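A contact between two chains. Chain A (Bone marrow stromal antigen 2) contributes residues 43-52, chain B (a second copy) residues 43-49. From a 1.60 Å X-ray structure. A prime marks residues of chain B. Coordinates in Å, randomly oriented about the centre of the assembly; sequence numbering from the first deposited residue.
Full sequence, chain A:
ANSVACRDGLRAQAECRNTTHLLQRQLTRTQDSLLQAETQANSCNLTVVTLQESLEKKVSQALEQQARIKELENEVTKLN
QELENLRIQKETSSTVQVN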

# COMPACT_ATOMS: atom_id res chain seq x y z
N SER A 43 2.26 6.03 12.69
CA SER A 43 2.80 6.70 11.52
C SER A 43 2.72 5.79 10.30
O SER A 43 2.36 6.23 9.21
N CYS A 44 3.08 4.53 10.50
CA CYS A 44 3.02 3.55 9.42
C CYS A 44 1.60 3.46 8.89
O CYS A 44 1.39 3.35 7.68
N ASN A 45 0.62 3.51 9.78
CA ASN A 45 -0.76 3.37 9.36
C ASN A 45 -1.20 4.51 8.45
O ASN A 45 -1.97 4.30 7.53
N LEU A 46 -0.70 5.72 8.71
CA LEU A 46 -1.01 6.84 7.83
C LEU A 46 -0.39 6.61 6.46
O LEU A 46 -0.99 6.93 5.44
N THR A 47 0.81 6.03 6.45
CA THR A 47 1.48 5.74 5.19
C THR A 47 0.67 4.73 4.39
O THR A 47 0.56 4.84 3.17
N VAL A 48 0.10 3.75 5.08
CA VAL A 48 -0.74 2.75 4.44
C VAL A 48 -1.97 3.40 3.82
O VAL A 48 -2.32 3.11 2.68
N VAL A 49 -2.63 4.27 4.58
CA VAL A 49 -3.82 4.96 4.09
C VAL A 49 -3.50 5.84 2.88
O VAL A 49 -4.30 5.93 1.95
N THR A 50 -2.34 6.49 2.91
CA THR A 50 -1.94 7.38 1.82
C THR A 50 -1.67 6.57 0.55
O THR A 50 -2.02 7.00 -0.55
N LEU A 51 -1.06 5.40 0.71
CA LEU A 51 -0.79 4.52 -0.42
C LEU A 51 -2.08 3.94 -0.98
O LEU A 51 -2.23 3.80 -2.19
N GLN A 52 -3.01 3.59 -0.09
CA GLN A 52 -4.30 3.07 -0.50
C GLN A 52 -5.09 4.12 -1.27
O GLN A 52 -5.77 3.81 -2.24
N SER B 43 3.77 -5.83 10.74
CA SER B 43 2.70 -6.16 9.82
C SER B 43 2.40 -4.95 8.94
O SER B 43 2.21 -5.08 7.74
N CYS B 44 2.37 -3.78 9.56
CA CYS B 44 2.12 -2.55 8.82
C CYS B 44 3.23 -2.31 7.81
O CYS B 44 2.97 -1.83 6.71
N ASN B 45 4.46 -2.65 8.17
CA ASN B 45 5.58 -2.49 7.25
C ASN B 45 5.40 -3.37 6.01
O ASN B 45 5.71 -2.95 4.90
N LEU B 46 4.89 -4.58 6.21
CA LEU B 46 4.62 -5.48 5.10
C LEU B 46 3.53 -4.94 4.20
O LEU B 46 3.62 -5.05 2.98
N THR B 47 2.49 -4.37 4.81
CA THR B 47 1.38 -3.81 4.06
C THR B 47 1.87 -2.65 3.20
O THR B 47 1.43 -2.47 2.07
N VAL B 48 2.80 -1.86 3.75
CA VAL B 48 3.38 -0.75 3.01
C VAL B 48 4.12 -1.26 1.78
O VAL B 48 3.95 -0.73 0.69
N VAL B 49 4.95 -2.28 1.96
CA VAL B 49 5.70 -2.85 0.84
C VAL B 49 4.76 -3.41 -0.21
O VAL B 49 4.95 -3.20 -1.41

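This is a disulfide-linked, parallel two-helix contact, in which a Cys44-Cys44′ bridge and a small apolar cluster around Val48 and Val48′ join two copies of the same helix in register. The axes run in nearly the same direction, at 23°, and approach to 9.3 Å. The register follows from the CA atoms: Cys44 CA lies 6.2 Å from Cys44′ CA, and one turn later Val48 CA lies 5.6 Å from Val48′ CA, so identical residues face each other.

The covalent link is unambiguous. Cys44 SG and Cys44′ SG are 2.0 Å apart, with a chi3 of -103°. Both cysteines point toward the opposing stretch and both adopt the t rotamer (chi1 -178°), so the two halves of the bridge approach in the same way. The sulfurs also pack against the next turn: Cys44 SG is 3.7 Å from Val48′ CG2, and Val48 CG2 is 3.6 Å from Cys44′ SG. This reciprocal pair packs the disulfide against the valine layer, on its N-terminal side.

In that layer Val48 CG2 meets Val48′ CG2 at 3.7 Å, both side chains being t (chi1 165° and 166°). The symmetry is not exact, since the CA-to-CB bond of Val48 points toward the partner while that of Val48′ points sideways. Val48′ nevertheless acts as a knob, seated among Cys44, Thr47, Val48 and Leu51. Leu51, with chi1 -76° (m) and chi2 161° (t), borders this hole on its C-terminal side, bringing CD1 to 3.9 Å from Val48′ CG1.

The threonines flank the valines through their methyl groups: Val48 CG1 is 3.9 Å from Thr47′ CG2, and Thr47 CG2 is 4.1 Å from Val48′ CG2. Both threonines are m (chi1 -59°). On chain A this rotamer directs Thr47 OG1 back along its own helix, where it donates a weak hydrogen bond to Ser43 O at 3.3 Å.

No hydrogen bond crosses between the stretches; the polar atoms that come near the partner do so beside the disulfide. Asn45′ starts away from the partner, but its m rotamer (chi1 -74°) carries the amide end nearer, leaving OD1 3.8 Å from Cys44 SG. Asn45 is t (chi1 180°) and its side chain stays farther off; its backbone N lies 3.6 Å from Cys44′ SG. With 319 Å² buried over both sides, the contact is compact, and its closest approach is the disulfide itself.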

# COMPACT_ATOMS: atom_id res chain seq x y z
CB SER A 43 4.25 7.12 11.76
OG SER A 43 4.82 7.68 10.59
CB CYS A 44 3.50 2.18 9.91
SG CYS A 44 3.51 0.95 8.60
CB ASN A 45 -1.71 3.28 10.55
CG ASN A 45 -3.17 3.13 10.12
OD1 ASN A 45 -3.59 2.07 9.68
ND2 ASN A 45 -3.93 4.22 10.23
CB LEU A 46 -0.52 8.17 8.42
CG LEU A 46 -0.83 9.39 7.54
CD1 LEU A 46 -2.32 9.52 7.27
CD2 LEU A 46 -0.28 10.66 8.17
CB THR A 47 2.90 5.19 5.41
OG1 THR A 47 3.67 6.15 6.15
CG2 THR A 47 3.59 4.92 4.08
CB VAL A 48 -1.18 1.66 5.45
CG1 VAL A 48 -2.33 0.84 4.88
CG2 VAL A 48 -0.00 0.77 5.80
CB VAL A 49 -4.45 5.84 5.19
CG1 VAL A 49 -5.44 6.83 4.58
CG2 VAL A 49 -5.13 4.97 6.23
CB THR A 50 -0.68 8.19 2.19
OG1 THR A 50 -0.94 8.98 3.37
CG2 THR A 50 -0.29 9.12 1.05
CB LEU A 51 0.16 3.39 -0.01
CG LEU A 51 1.62 3.80 0.15
CD1 LEU A 51 2.38 2.78 0.98
CD2 LEU A 51 2.27 3.98 -1.21
CB GLN A 52 -5.10 2.59 0.72
CG GLN A 52 -4.65 1.24 1.25
CD GLN A 52 -5.28 0.89 2.58
OE1 GLN A 52 -5.58 1.76 3.39
NE2 GLN A 52 -5.47 -0.40 2.82
CB SER B 43 1.44 -6.58 10.57
OG SER B 43 0.35 -6.80 9.68
CB CYS B 44 2.02 -1.35 9.77
SG CYS B 44 1.64 0.20 8.92
CB ASN B 45 6.91 -2.79 7.94
CG ASN B 45 7.35 -1.68 8.88
OD1 ASN B 45 6.96 -0.53 8.72
ND2 ASN B 45 8.17 -2.03 9.87
CB LEU B 46 4.21 -6.86 5.61
CG LEU B 46 5.33 -7.71 6.22
CD1 LEU B 46 4.82 -9.10 6.56
CD2 LEU B 46 6.51 -7.79 5.26
CB THR B 47 0.26 -3.32 4.99
OG1 THR B 47 -0.22 -4.42 5.78
CG2 THR B 47 -0.89 -2.73 4.19
CB VAL B 48 4.34 0.09 3.88
CG1 VAL B 48 5.17 1.02 3.01
CG2 VAL B 48 3.56 0.88 4.92
CB VAL B 49 6.66 -3.96 1.30
CG1 VAL B 49 7.33 -4.61 0.10
CG2 VAL B 49 7.71 -3.40 2.25